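Local coordinates for RNase III (Scheffersomyces stipitis, PDB 7DEY), which probably cuts double-stranded RNA endonucleolytically, as a Dicer of the ribonuclease III family, leaving 5'-phosphomonoester ends, at residues P4-I8 with Y121-L125; L51-T56 with R75-I79; H178-V184 with V195-M199. All coordinates share one frame; numbering follows the deposited sequence.

Contact 1 of 3, residues P4-I8 with Y121-L125; sequences PLPFI and YIGAL
Tyr121 reaches from its helix to the loop 4-8 and gives its phenol hydrogen to the backbone carbonyl of Pro6, with OH 3.0 Å from Pro6 O. The carbonyl oxygen lies at the edge of the ring, near the ring plane, and the hydroxyl sits in the carbonyl plane at a C=O...donor angle of 156°. The ring is thus tethered at its hydroxyl end. Because its chi1 of -168° swings CG away from the backbone N, the ring leaves the helix pointing at the loop, with apolar groups along both of its flanks. Ile8 CD1 approaches obliquely, 3.3 Å from Tyr121 CE1, while Leu5 comes from the opposite direction, its CD1 oblique to the ring and 3.8 Å from Tyr121 CE2. Ile8 is the buried heart of the contact: its CB points toward the helix, and its extended chain, sliding past the tyrosine in the reverse direction, carries CD1 to within 3.6 Å of Ala124 CB. The helix concerned, 113-128, belongs to the all-helical ribonuclease III domain, and the N-terminal loop lies against the second half of it, just before helix 11-18; Val17 of that helix packs on Tyr121 and Ala124. One turn on from the tyrosine, Leu125 packs on Pro6 and Ile8. Its CD1 rests 3.4 Å from Pro6 CG where the two side chains cross nearly at a right angle, and CD2 lies between Pro6 and Ile8, 3.9 Å from Ile8 CG1. Burial thins toward the start of the loop: Leu5 and Pro6 stay partly exposed, although Trp139 of helix 134-143 packs on both. Phe7 marks the loose side. Its CB points away from helix 113-128, and its side chain packs on Glu167 of the second subunit, whose Arg227 also donates to Ile8 O.

Contact 2 of 3, residues L51-T56 with R75-I79; sequences LNNLVT and RSQLI
Arg75 and Thr56 meet at a slant, the arginine running out toward helix 42-62 and bending at chi3 (37°) to bring NH1 within 3.1 Å of Thr56 OG1. The hydroxyl lies at the edge of the guanidinium, 18° out of its plane, and the N-H...O angle is 152°. That oxygen is in turn a donor, 2.7 Å from Asn52 O, which also takes the amide of Thr56 from the opposite face of its carbonyl plane; a relay therefore runs from arginine to threonine to helix backbone. A leucine in place of Arg75 would probably leave Thr56 OG1 without its charged donor, holding only its bond to Asn52 O among the bonds described. One turn further along, the Ile79 side chain crosses that of Asn52 nearly at a right angle, with Ile79 CG2 3.5 Å from Asn52 CG and 4.1 Å from Leu51 CG. Between these two sites Val55 points toward the other helix and sets CG1 against Leu78 CD1 at 3.9 Å. Leu78 is also backed by Leu148 and Phe151 of helix 145-156. The arrangement, a polar link at the margin beside an apolar seam, joins helices 42-62 and 68-78 within the helical bundle of the ribonuclease III domain.

Contact 3 of 3, residues H178-V184 with V195-M199; sequences HPLYVVV and VECRM
The Arg198 guanidinium has Val182 over one face, CB standing 3.9 Å above the plane and offset toward the rim, while the Glu196 carboxylate carbon lies in plane at its edge. Arg198 NE and Glu196 OE1, 3.4 Å apart, form a salt bridge whose hydrogen bond is weak. On the other side of the sheet the Tyr181 ring meets Cys197 obliquely: CB comes 3.5 Å from Tyr181 CE2, and SG, turned by a chi1 of 158° away from the backbone N, stands 4.3 Å from the ring centroid in a sulfur-aromatic contact. Lys165 adds a cation-pi contact to this ring. Beside them Val183 CG2 touches Val195 CG2 at 3.9 Å. The backbones pair antiparallel, Leu180 with Arg198 and Val182 with Glu196 exchanging N-H...O bonds; Val182 N lies 2.7 Å from Glu196 O. At the open end of the hairpin Met199 bends back to lay CE 3.4 Å from Pro179 CD. This is the first hairpin of the double-stranded RNA-binding domain, whose helices 164-172 and 212-224 pack on the Tyr181-Cys197 face. Chemically the two faces differ: the helix side is mainly apolar, whereas the Glu196-Arg198 side joins opposite charges, held probably more by electrostatic attraction than by the long hydrogen bond.

Overall arrangement
Contacts 1 and 2 both belong to the helical ribonuclease III part of the chain, contact 3 to its double-stranded RNA-binding part. Along the sequence 51-56 and 75-79 are nested inside the loop that 4-8 and 121-125 close, and the hairpin of contact 3 follows in series. The first two have centres about 17 Å apart and touch where Ile122 of helix 113-128 packs on Leu51 of helix 42-62, so they adjoin within the same helical domain. Contact 3, on a three-stranded antiparallel sheet, lies about 55 Å and 40 Å from them, centre to centre. Within one chain the two folds are packed separately, although residues of the second subunit's RNA-binding part reach contact 1.

Contact 1 of 3, residues P4-I8 with Y121-L125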
ATOM      1  N   PRO C   4      -4.028 -13.190  12.229  1.00 85.30           N
ATOM      2  CA  PRO C   4      -3.996 -14.626  11.916  1.00 81.43           C
ATOM      3  C   PRO C   4      -4.768 -14.926  10.642  1.00 78.16           C
ATOM      4  O   PRO C   4      -5.834 -14.359  10.392  1.00 82.69           O
ATOM      5  CB  PRO C   4      -4.661 -15.277  13.138  1.00 76.04           C
ATOM      6  CG  PRO C   4      -4.652 -14.243  14.203  1.00 80.44           C
ATOM      7  CD  PRO C   4      -4.690 -12.913  13.516  1.00 88.67           C
ATOM      8  N   LEU C   5      -4.222 -15.829   9.841  1.00 77.36           N
ATOM      9  CA  LEU C   5      -4.837 -16.186   8.565  1.00 73.57           C
ATOM     10  C   LEU C   5      -6.020 -17.111   8.793  1.00 78.50           C
ATOM     11  O   LEU C   5      -5.843 -18.203   9.352  1.00 82.90           O
ATOM     12  CB  LEU C   5      -3.837 -16.874   7.651  1.00 72.23           C
ATOM     13  CG  LEU C   5      -4.436 -17.295   6.316  1.00 70.94           C
ATOM     14  CD1 LEU C   5      -4.898 -16.060   5.548  1.00 72.16           C
ATOM     15  CD2 LEU C   5      -3.438 -18.101   5.501  1.00 67.15           C
ATOM     16  N   PRO C   6      -7.228 -16.736   8.382  1.00 74.94           N
ATOM     17  CA  PRO C   6      -8.359 -17.649   8.512  1.00 72.22           C
ATOM     18  C   PRO C   6      -8.144 -18.886   7.662  1.00 77.39           C
ATOM     19  O   PRO C   6      -7.592 -18.829   6.555  1.00 70.32           O
ATOM     20  CB  PRO C   6      -9.550 -16.821   8.024  1.00 68.50           C
ATOM     21  CG  PRO C   6      -8.965 -15.717   7.275  1.00 67.05           C
ATOM     22  CD  PRO C   6      -7.647 -15.421   7.883  1.00 72.25           C
ATOM     23  N   PHE C   7      -8.609 -20.007   8.208  1.00 77.23           N
ATOM     24  CA  PHE C   7      -8.182 -21.346   7.837  1.00 65.36           C
ATOM     25  C   PHE C   7      -9.179 -21.993   6.893  1.00 62.94           C
ATOM     26  O   PHE C   7     -10.387 -21.783   7.010  1.00 67.65           O
ATOM     27  CB  PHE C   7      -8.034 -22.193   9.100  1.00 67.56           C
ATOM     28  CG  PHE C   7      -7.461 -23.562   8.872  1.00 60.31           C
ATOM     29  CD1 PHE C   7      -6.121 -23.735   8.708  1.00 52.11           C
ATOM     30  CD2 PHE C   7      -8.273 -24.664   8.862  1.00 56.52           C
ATOM     31  CE1 PHE C   7      -5.613 -24.964   8.525  1.00 62.99           C
ATOM     32  CE2 PHE C   7      -7.769 -25.883   8.690  1.00 58.94           C
ATOM     33  CZ  PHE C   7      -6.434 -26.044   8.521  1.00 65.48           C
ATOM     34  N   ILE C   8      -8.652 -22.792   5.967  1.00 65.71           N
ATOM     35  CA  ILE C   8      -9.440 -23.652   5.088  1.00 60.12           C
ATOM     36  C   ILE C   8      -9.314 -25.078   5.606  1.00 65.71           C
ATOM     37  O   ILE C   8      -8.229 -25.669   5.553  1.00 69.48           O
ATOM     38  CB  ILE C   8      -8.956 -23.566   3.637  1.00 58.26           C
ATOM     39  CG1 ILE C   8      -9.172 -22.175   3.071  1.00 57.20           C
ATOM     40  CG2 ILE C   8      -9.640 -24.619   2.766  1.00 60.58           C
ATOM     41  CD1 ILE C   8      -8.572 -22.044   1.710  1.00 57.01           C
ATOM     42  N   TYR C 121      -8.356 -17.651  -2.855  1.00 57.02           N
ATOM     43  CA  TYR C 121      -8.324 -18.055  -1.457  1.00 56.38           C
ATOM     44  C   TYR C 121      -9.511 -17.473  -0.693  1.00 65.52           C
ATOM     45  O   TYR C 121     -10.306 -18.211  -0.095  1.00 64.93           O
ATOM     46  CB  TYR C 121      -7.002 -17.621  -0.839  1.00 60.46           C
ATOM     47  CG  TYR C 121      -6.735 -18.223   0.516  1.00 61.42           C
ATOM     48  CD1 TYR C 121      -6.197 -19.495   0.639  1.00 61.71           C
ATOM     49  CD2 TYR C 121      -7.018 -17.513   1.668  1.00 62.93           C
ATOM     50  CE1 TYR C 121      -5.956 -20.039   1.862  1.00 59.26           C
ATOM     51  CE2 TYR C 121      -6.789 -18.045   2.897  1.00 64.66           C
ATOM     52  CZ  TYR C 121      -6.255 -19.309   3.000  1.00 70.43           C
ATOM     53  OH  TYR C 121      -6.016 -19.838   4.259  1.00 77.75           O
ATOM     54  N   ILE C 122      -9.656 -16.142  -0.717  1.00 65.59           N
ATOM     55  CA  ILE C 122     -10.841 -15.505  -0.143  1.00 65.89           C
ATOM     56  C   ILE C 122     -12.112 -16.164  -0.662  1.00 61.78           C
ATOM     57  O   ILE C 122     -13.070 -16.384   0.088  1.00 60.18           O
ATOM     58  CB  ILE C 122     -10.835 -13.999  -0.454  1.00 71.64           C
ATOM     59  CG1 ILE C 122     -10.027 -13.241   0.588  1.00 76.99           C
ATOM     60  CG2 ILE C 122     -12.270 -13.439  -0.527  1.00 65.77           C
ATOM     61  CD1 ILE C 122      -9.853 -11.771   0.218  1.00 73.10           C
ATOM     62  N   GLY C 123     -12.144 -16.476  -1.958  1.00 60.08           N
ATOM     63  CA  GLY C 123     -13.260 -17.232  -2.497  1.00 64.91           C
ATOM     64  C   GLY C 123     -13.490 -18.546  -1.775  1.00 68.32           C
ATOM     65  O   GLY C 123     -14.636 -18.984  -1.633  1.00 65.18           O
ATOM     66  N   ALA C 124     -12.410 -19.180  -1.282  1.00 67.93           N
ATOM     67  CA  ALA C 124     -12.554 -20.433  -0.541  1.00 63.16           C
ATOM     68  C   ALA C 124     -13.061 -20.193   0.872  1.00 67.50           C
ATOM     69  O   ALA C 124     -14.019 -20.839   1.308  1.00 70.69           O
ATOM     70  CB  ALA C 124     -11.235 -21.192  -0.491  1.00 58.90           C
ATOM     71  N   LEU C 125     -12.427 -19.280   1.614  1.00 65.25           N
ATOM     72  CA  LEU C 125     -12.946 -18.959   2.940  1.00 68.44           C
ATOM     73  C   LEU C 125     -14.440 -18.683   2.875  1.00 69.06           C
ATOM     74  O   LEU C 125     -15.198 -19.103   3.757  1.00 67.60           O
ATOM     75  CB  LEU C 125     -12.225 -17.748   3.530  1.00 68.29           C
ATOM     76  CG  LEU C 125     -10.717 -17.787   3.755  1.00 73.62           C
ATOM     77  CD1 LEU C 125     -10.265 -16.391   4.174  1.00 71.84           C
ATOM     78  CD2 LEU C 125     -10.315 -18.841   4.790  1.00 66.40           C
TER

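Contact 2 of 3, residues L51-T56 with R75-I79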
ATOM      1  N   LEU C  51     -14.015  -9.774  -1.992  1.00 46.92           N
ATOM      2  CA  LEU C  51     -12.938  -8.889  -1.585  1.00 52.54           C
ATOM      3  C   LEU C  51     -13.266  -7.437  -1.916  1.00 53.13           C
ATOM      4  O   LEU C  51     -12.916  -6.531  -1.146  1.00 47.82           O
ATOM      5  CB  LEU C  51     -11.620  -9.318  -2.238  1.00 56.20           C
ATOM      6  CG  LEU C  51     -10.403  -8.430  -1.925  1.00 54.17           C
ATOM      7  CD1 LEU C  51     -10.197  -8.274  -0.410  1.00 53.73           C
ATOM      8  CD2 LEU C  51      -9.133  -8.908  -2.610  1.00 46.45           C
ATOM      9  N   ASN C  52     -13.974  -7.189  -3.015  1.00 51.63           N
ATOM     10  CA  ASN C  52     -14.248  -5.803  -3.344  1.00 56.89           C
ATOM     11  C   ASN C  52     -15.428  -5.243  -2.575  1.00 54.47           C
ATOM     12  O   ASN C  52     -15.414  -4.064  -2.194  1.00 56.71           O
ATOM     13  CB  ASN C  52     -14.434  -5.646  -4.844  1.00 61.80           C
ATOM     14  CG  ASN C  52     -13.106  -5.717  -5.560  1.00 77.76           C
ATOM     15  OD1 ASN C  52     -12.382  -6.722  -5.463  1.00 78.78           O
ATOM     16  ND2 ASN C  52     -12.728  -4.623  -6.204  1.00 76.41           N
ATOM     17  N   ASN C  53     -16.421  -6.061  -2.279  1.00 45.19           N
ATOM     18  CA  ASN C  53     -17.471  -5.591  -1.394  1.00 44.14           C
ATOM     19  C   ASN C  53     -16.937  -5.369   0.017  1.00 47.63           C
ATOM     20  O   ASN C  53     -17.155  -4.305   0.607  1.00 48.60           O
ATOM     21  CB  ASN C  53     -18.622  -6.578  -1.380  1.00 46.88           C
ATOM     22  CG  ASN C  53     -19.728  -6.115  -0.513  1.00 42.33           C
ATOM     23  OD1 ASN C  53     -20.459  -5.202  -0.868  1.00 43.24           O
ATOM     24  ND2 ASN C  53     -19.840  -6.706   0.664  1.00 45.63           N
ATOM     25  N   LEU C  54     -16.230  -6.359   0.576  1.00 46.47           N
ATOM     26  CA  LEU C  54     -15.727  -6.221   1.941  1.00 45.16           C
ATOM     27  C   LEU C  54     -14.891  -4.951   2.088  1.00 45.99           C
ATOM     28  O   LEU C  54     -15.134  -4.134   2.976  1.00 53.04           O
ATOM     29  CB  LEU C  54     -14.923  -7.462   2.329  1.00 45.40           C
ATOM     30  CG  LEU C  54     -15.707  -8.779   2.477  1.00 48.27           C
ATOM     31  CD1 LEU C  54     -14.835  -9.882   3.044  1.00 45.32           C
ATOM     32  CD2 LEU C  54     -16.986  -8.625   3.316  1.00 48.82           C
ATOM     33  N   VAL C  55     -13.936  -4.742   1.185  1.00 42.60           N
ATOM     34  CA  VAL C  55     -13.095  -3.560   1.252  1.00 45.39           C
ATOM     35  C   VAL C  55     -13.920  -2.289   1.104  1.00 55.71           C
ATOM     36  O   VAL C  55     -13.594  -1.260   1.714  1.00 51.43           O
ATOM     37  CB  VAL C  55     -11.987  -3.649   0.184  1.00 56.11           C
ATOM     38  CG1 VAL C  55     -11.258  -2.283  -0.008  1.00 48.92           C
ATOM     39  CG2 VAL C  55     -10.996  -4.769   0.542  1.00 50.21           C
ATOM     40  N   THR C  56     -14.996  -2.325   0.300  1.00 60.11           N
ATOM     41  CA  THR C  56     -15.858  -1.145   0.165  1.00 60.61           C
ATOM     42  C   THR C  56     -16.500  -0.776   1.498  1.00 58.75           C
ATOM     43  O   THR C  56     -16.438   0.386   1.934  1.00 61.14           O
ATOM     44  CB  THR C  56     -16.960  -1.367  -0.874  1.00 56.81           C
ATOM     45  OG1 THR C  56     -16.397  -1.503  -2.187  1.00 56.22           O
ATOM     46  CG2 THR C  56     -17.908  -0.189  -0.846  1.00 46.88           C
ATOM     47  N   ARG C  75     -10.210   2.296  -3.031  1.00 57.21           N
ATOM     48  CA  ARG C  75     -10.540   0.893  -3.222  1.00 63.33           C
ATOM     49  C   ARG C  75      -9.669   0.269  -4.299  1.00 62.06           C
ATOM     50  O   ARG C  75      -9.128  -0.831  -4.100  1.00 55.15           O
ATOM     51  CB  ARG C  75     -12.022   0.716  -3.549  1.00 60.67           C
ATOM     52  CG  ARG C  75     -12.398  -0.759  -3.590  1.00 59.12           C
ATOM     53  CD  ARG C  75     -13.776  -1.013  -4.164  1.00 61.95           C
ATOM     54  NE  ARG C  75     -14.083  -0.111  -5.256  1.00 70.19           N
ATOM     55  CZ  ARG C  75     -15.310   0.185  -5.660  1.00 70.31           C
ATOM     56  NH1 ARG C  75     -16.370  -0.346  -5.056  1.00 61.21           N
ATOM     57  NH2 ARG C  75     -15.467   1.021  -6.677  1.00 73.23           N
ATOM     58  N   SER C  76      -9.488   0.968  -5.426  1.00 56.39           N
ATOM     59  CA  SER C  76      -8.634   0.419  -6.466  1.00 53.77           C
ATOM     60  C   SER C  76      -7.212   0.208  -5.957  1.00 58.83           C
ATOM     61  O   SER C  76      -6.533  -0.739  -6.378  1.00 54.83           O
ATOM     62  CB  SER C  76      -8.671   1.327  -7.685  1.00 55.79           C
ATOM     63  OG  SER C  76      -7.589   2.226  -7.682  1.00 69.30           O
ATOM     64  N   GLN C  77      -6.769   1.038  -5.007  1.00 59.25           N
ATOM     65  CA  GLN C  77      -5.431   0.896  -4.459  1.00 51.23           C
ATOM     66  C   GLN C  77      -5.301  -0.313  -3.538  1.00 54.68           C
ATOM     67  O   GLN C  77      -4.248  -0.953  -3.537  1.00 54.77           O
ATOM     68  CB  GLN C  77      -5.046   2.179  -3.740  1.00 54.07           C
ATOM     69  CG  GLN C  77      -4.768   3.343  -4.693  1.00 62.32           C
ATOM     70  CD  GLN C  77      -3.508   3.151  -5.526  1.00 62.93           C
ATOM     71  OE1 GLN C  77      -2.394   3.314  -5.023  1.00 60.17           O
ATOM     72  NE2 GLN C  77      -3.682   2.800  -6.804  1.00 56.86           N
ATOM     73  N   LEU C  78      -6.348  -0.673  -2.771  1.00 57.16           N
ATOM     74  CA  LEU C  78      -6.236  -1.825  -1.876  1.00 50.46           C
ATOM     75  C   LEU C  78      -6.657  -3.161  -2.494  1.00 62.08           C
ATOM     76  O   LEU C  78      -6.292  -4.206  -1.943  1.00 67.32           O
ATOM     77  CB  LEU C  78      -7.036  -1.607  -0.597  1.00 50.48           C
ATOM     78  CG  LEU C  78      -7.023  -0.189  -0.007  1.00 58.90           C
ATOM     79  CD1 LEU C  78      -8.229   0.017   0.897  1.00 61.32           C
ATOM     80  CD2 LEU C  78      -5.741   0.140   0.752  1.00 54.98           C
ATOM     81  N   ILE C  79      -7.400  -3.188  -3.609  1.00 59.39           N
ATOM     82  CA  ILE C  79      -7.688  -4.466  -4.266  1.00 58.62           C
ATOM     83  C   ILE C  79      -6.698  -4.800  -5.366  1.00 68.19           C
ATOM     84  O   ILE C  79      -6.909  -5.801  -6.077  1.00 72.04           O
ATOM     85  CB  ILE C  79      -9.106  -4.558  -4.883  1.00 63.18           C
ATOM     86  CG1 ILE C  79      -9.413  -3.363  -5.786  1.00 64.75           C
ATOM     87  CG2 ILE C  79     -10.195  -4.827  -3.841  1.00 62.62           C
ATOM     88  CD1 ILE C  79      -9.218  -3.624  -7.257  1.00 73.80           C
TER

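Contact 3 of 3, residues H178-V184 with V195-M199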
ATOM      1  N   HIS C 178      -3.038  42.027  -7.703  1.00 87.42           N
ATOM      2  CA  HIS C 178      -2.617  40.827  -7.001  1.00 90.56           C
ATOM      3  C   HIS C 178      -3.808  40.216  -6.275  1.00 92.07           C
ATOM      4  O   HIS C 178      -4.778  40.915  -5.963  1.00 97.48           O
ATOM      5  CB  HIS C 178      -1.480  41.117  -6.008  1.00 90.22           C
ATOM      6  CG  HIS C 178      -1.778  42.205  -5.026  1.00 92.43           C
ATOM      7  ND1 HIS C 178      -2.835  42.148  -4.144  1.00 96.70           N
ATOM      8  CD2 HIS C 178      -1.137  43.371  -4.769  1.00 95.82           C
ATOM      9  CE1 HIS C 178      -2.843  43.237  -3.397  1.00 95.90           C
ATOM     10  NE2 HIS C 178      -1.824  43.996  -3.757  1.00 98.79           N
ATOM     11  N   PRO C 179      -3.779  38.914  -5.997  1.00 89.24           N
ATOM     12  CA  PRO C 179      -4.990  38.253  -5.500  1.00 86.40           C
ATOM     13  C   PRO C 179      -5.235  38.512  -4.020  1.00 84.07           C
ATOM     14  O   PRO C 179      -4.309  38.502  -3.203  1.00 83.87           O
ATOM     15  CB  PRO C 179      -4.715  36.768  -5.778  1.00 84.08           C
ATOM     16  CG  PRO C 179      -3.244  36.653  -5.763  1.00 83.47           C
ATOM     17  CD  PRO C 179      -2.688  37.951  -6.251  1.00 86.85           C
ATOM     18  N   LEU C 180      -6.505  38.754  -3.686  1.00 82.08           N
ATOM     19  CA  LEU C 180      -6.964  38.958  -2.318  1.00 76.57           C
ATOM     20  C   LEU C 180      -7.757  37.742  -1.865  1.00 79.20           C
ATOM     21  O   LEU C 180      -8.348  37.031  -2.681  1.00 87.66           O
ATOM     22  CB  LEU C 180      -7.834  40.215  -2.196  1.00 80.69           C
ATOM     23  CG  LEU C 180      -7.214  41.570  -2.583  1.00 84.62           C
ATOM     24  CD1 LEU C 180      -5.764  41.649  -2.147  1.00 89.03           C
ATOM     25  CD2 LEU C 180      -7.326  41.875  -4.077  1.00 84.41           C
ATOM     26  N   TYR C 181      -7.770  37.503  -0.556  1.00 83.80           N
ATOM     27  CA  TYR C 181      -8.365  36.299   0.030  1.00 80.53           C
ATOM     28  C   TYR C 181      -9.455  36.704   1.018  1.00 79.19           C
ATOM     29  O   TYR C 181      -9.176  36.909   2.201  1.00 79.65           O
ATOM     30  CB  TYR C 181      -7.290  35.450   0.702  1.00 79.16           C
ATOM     31  CG  TYR C 181      -6.277  34.925  -0.282  1.00 82.59           C
ATOM     32  CD1 TYR C 181      -5.314  35.770  -0.839  1.00 81.25           C
ATOM     33  CD2 TYR C 181      -6.296  33.591  -0.687  1.00 79.46           C
ATOM     34  CE1 TYR C 181      -4.393  35.302  -1.763  1.00 79.75           C
ATOM     35  CE2 TYR C 181      -5.368  33.108  -1.605  1.00 80.79           C
ATOM     36  CZ  TYR C 181      -4.422  33.972  -2.136  1.00 79.12           C
ATOM     37  OH  TYR C 181      -3.507  33.516  -3.043  1.00 72.36           O
ATOM     38  N   VAL C 182     -10.696  36.771   0.546  1.00 82.17           N
ATOM     39  CA  VAL C 182     -11.803  37.372   1.286  1.00 85.04           C
ATOM     40  C   VAL C 182     -12.642  36.273   1.927  1.00 88.69           C
ATOM     41  O   VAL C 182     -13.247  35.454   1.224  1.00 89.26           O
ATOM     42  CB  VAL C 182     -12.675  38.242   0.369  1.00 83.81           C
ATOM     43  CG1 VAL C 182     -13.469  39.225   1.197  1.00 90.95           C
ATOM     44  CG2 VAL C 182     -11.821  38.947  -0.680  1.00 80.44           C
ATOM     45  N   VAL C 183     -12.712  36.279   3.260  1.00 92.24           N
ATOM     46  CA  VAL C 183     -13.540  35.320   3.983  1.00 94.20           C
ATOM     47  C   VAL C 183     -15.005  35.547   3.633  1.00101.69           C
ATOM     48  O   VAL C 183     -15.474  36.693   3.556  1.00101.84           O
ATOM     49  CB  VAL C 183     -13.302  35.440   5.500  1.00 95.38           C
ATOM     50  CG1 VAL C 183     -13.888  34.237   6.236  1.00 99.34           C
ATOM     51  CG2 VAL C 183     -11.813  35.578   5.804  1.00 87.35           C
ATOM     52  N   VAL C 184     -15.737  34.451   3.416  1.00104.19           N
ATOM     53  CA  VAL C 184     -17.130  34.506   2.997  1.00107.82           C
ATOM     54  C   VAL C 184     -18.071  33.996   4.084  1.00109.89           C
ATOM     55  O   VAL C 184     -19.083  34.638   4.375  1.00116.89           O
ATOM     56  CB  VAL C 184     -17.328  33.734   1.675  1.00105.84           C
ATOM     57  CG1 VAL C 184     -18.753  33.917   1.138  1.00109.75           C
ATOM     58  CG2 VAL C 184     -16.328  34.226   0.661  1.00 95.83           C
ATOM     59  N   VAL C 195     -12.875  30.808   2.754  1.00 94.79           N
ATOM     60  CA  VAL C 195     -12.240  32.001   2.214  1.00 85.58           C
ATOM     61  C   VAL C 195     -12.190  31.891   0.696  1.00 85.70           C
ATOM     62  O   VAL C 195     -12.049  30.796   0.142  1.00 87.80           O
ATOM     63  CB  VAL C 195     -10.822  32.183   2.798  1.00 87.64           C
ATOM     64  CG1 VAL C 195     -10.194  33.486   2.319  1.00 86.98           C
ATOM     65  CG2 VAL C 195     -10.861  32.105   4.320  1.00 85.24           C
ATOM     66  N   GLU C 196     -12.306  33.034   0.020  1.00 82.89           N
ATOM     67  CA  GLU C 196     -12.339  33.090  -1.435  1.00 82.31           C
ATOM     68  C   GLU C 196     -11.129  33.847  -1.954  1.00 79.21           C
ATOM     69  O   GLU C 196     -10.860  34.972  -1.525  1.00 80.84           O
ATOM     70  CB  GLU C 196     -13.627  33.747  -1.945  1.00 85.92           C
ATOM     71  CG  GLU C 196     -14.774  32.773  -2.238  1.00 85.89           C
ATOM     72  CD  GLU C 196     -15.931  33.442  -2.960  1.00 88.28           C
ATOM     73  OE1 GLU C 196     -15.763  33.788  -4.150  1.00 89.77           O
ATOM     74  OE2 GLU C 196     -16.998  33.638  -2.331  1.00 86.86           O
ATOM     75  N   CYS C 197     -10.419  33.235  -2.890  1.00 76.17           N
ATOM     76  CA  CYS C 197      -9.231  33.819  -3.507  1.00 75.29           C
ATOM     77  C   CYS C 197      -9.653  34.487  -4.810  1.00 77.35           C
ATOM     78  O   CYS C 197      -9.845  33.817  -5.831  1.00 73.98           O
ATOM     79  CB  CYS C 197      -8.177  32.741  -3.737  1.00 78.60           C
ATOM     80  SG  CYS C 197      -6.940  33.124  -5.005  1.00 90.15           S
ATOM     81  N   ARG C 198      -9.804  35.810  -4.780  1.00 72.94           N
ATOM     82  CA  ARG C 198     -10.321  36.541  -5.926  1.00 75.29           C
ATOM     83  C   ARG C 198      -9.238  37.419  -6.520  1.00 79.80           C
ATOM     84  O   ARG C 198      -8.471  38.050  -5.793  1.00 89.81           O
ATOM     85  CB  ARG C 198     -11.529  37.402  -5.550  1.00 79.39           C
ATOM     86  CG  ARG C 198     -12.782  36.609  -5.194  1.00 86.21           C
ATOM     87  CD  ARG C 198     -13.966  37.528  -4.910  1.00 92.86           C
ATOM     88  NE  ARG C 198     -14.806  37.008  -3.833  1.00 94.52           N
ATOM     89  CZ  ARG C 198     -15.332  37.759  -2.874  1.00 89.40           C
ATOM     90  NH1 ARG C 198     -15.101  39.066  -2.858  1.00 95.62           N
ATOM     91  NH2 ARG C 198     -16.079  37.208  -1.931  1.00 79.94           N
ATOM     92  N   MET C 199      -9.176  37.453  -7.846  1.00 80.28           N
ATOM     93  CA  MET C 199      -8.272  38.339  -8.566  1.00 86.07           C
ATOM     94  C   MET C 199      -9.142  39.392  -9.257  1.00 94.20           C
ATOM     95  O   MET C 199      -9.457  39.305 -10.444  1.00 93.99           O
ATOM     96  CB  MET C 199      -7.385  37.494  -9.561  1.00 87.91           C
ATOM     97  CG  MET C 199      -6.684  38.234 -10.706  1.00 92.21           C
ATOM     98  SD  MET C 199      -5.184  39.112 -10.228  1.00 98.19           S
ATOM     99  CE  MET C 199      -4.456  37.883  -9.171  1.00 93.88           C
TER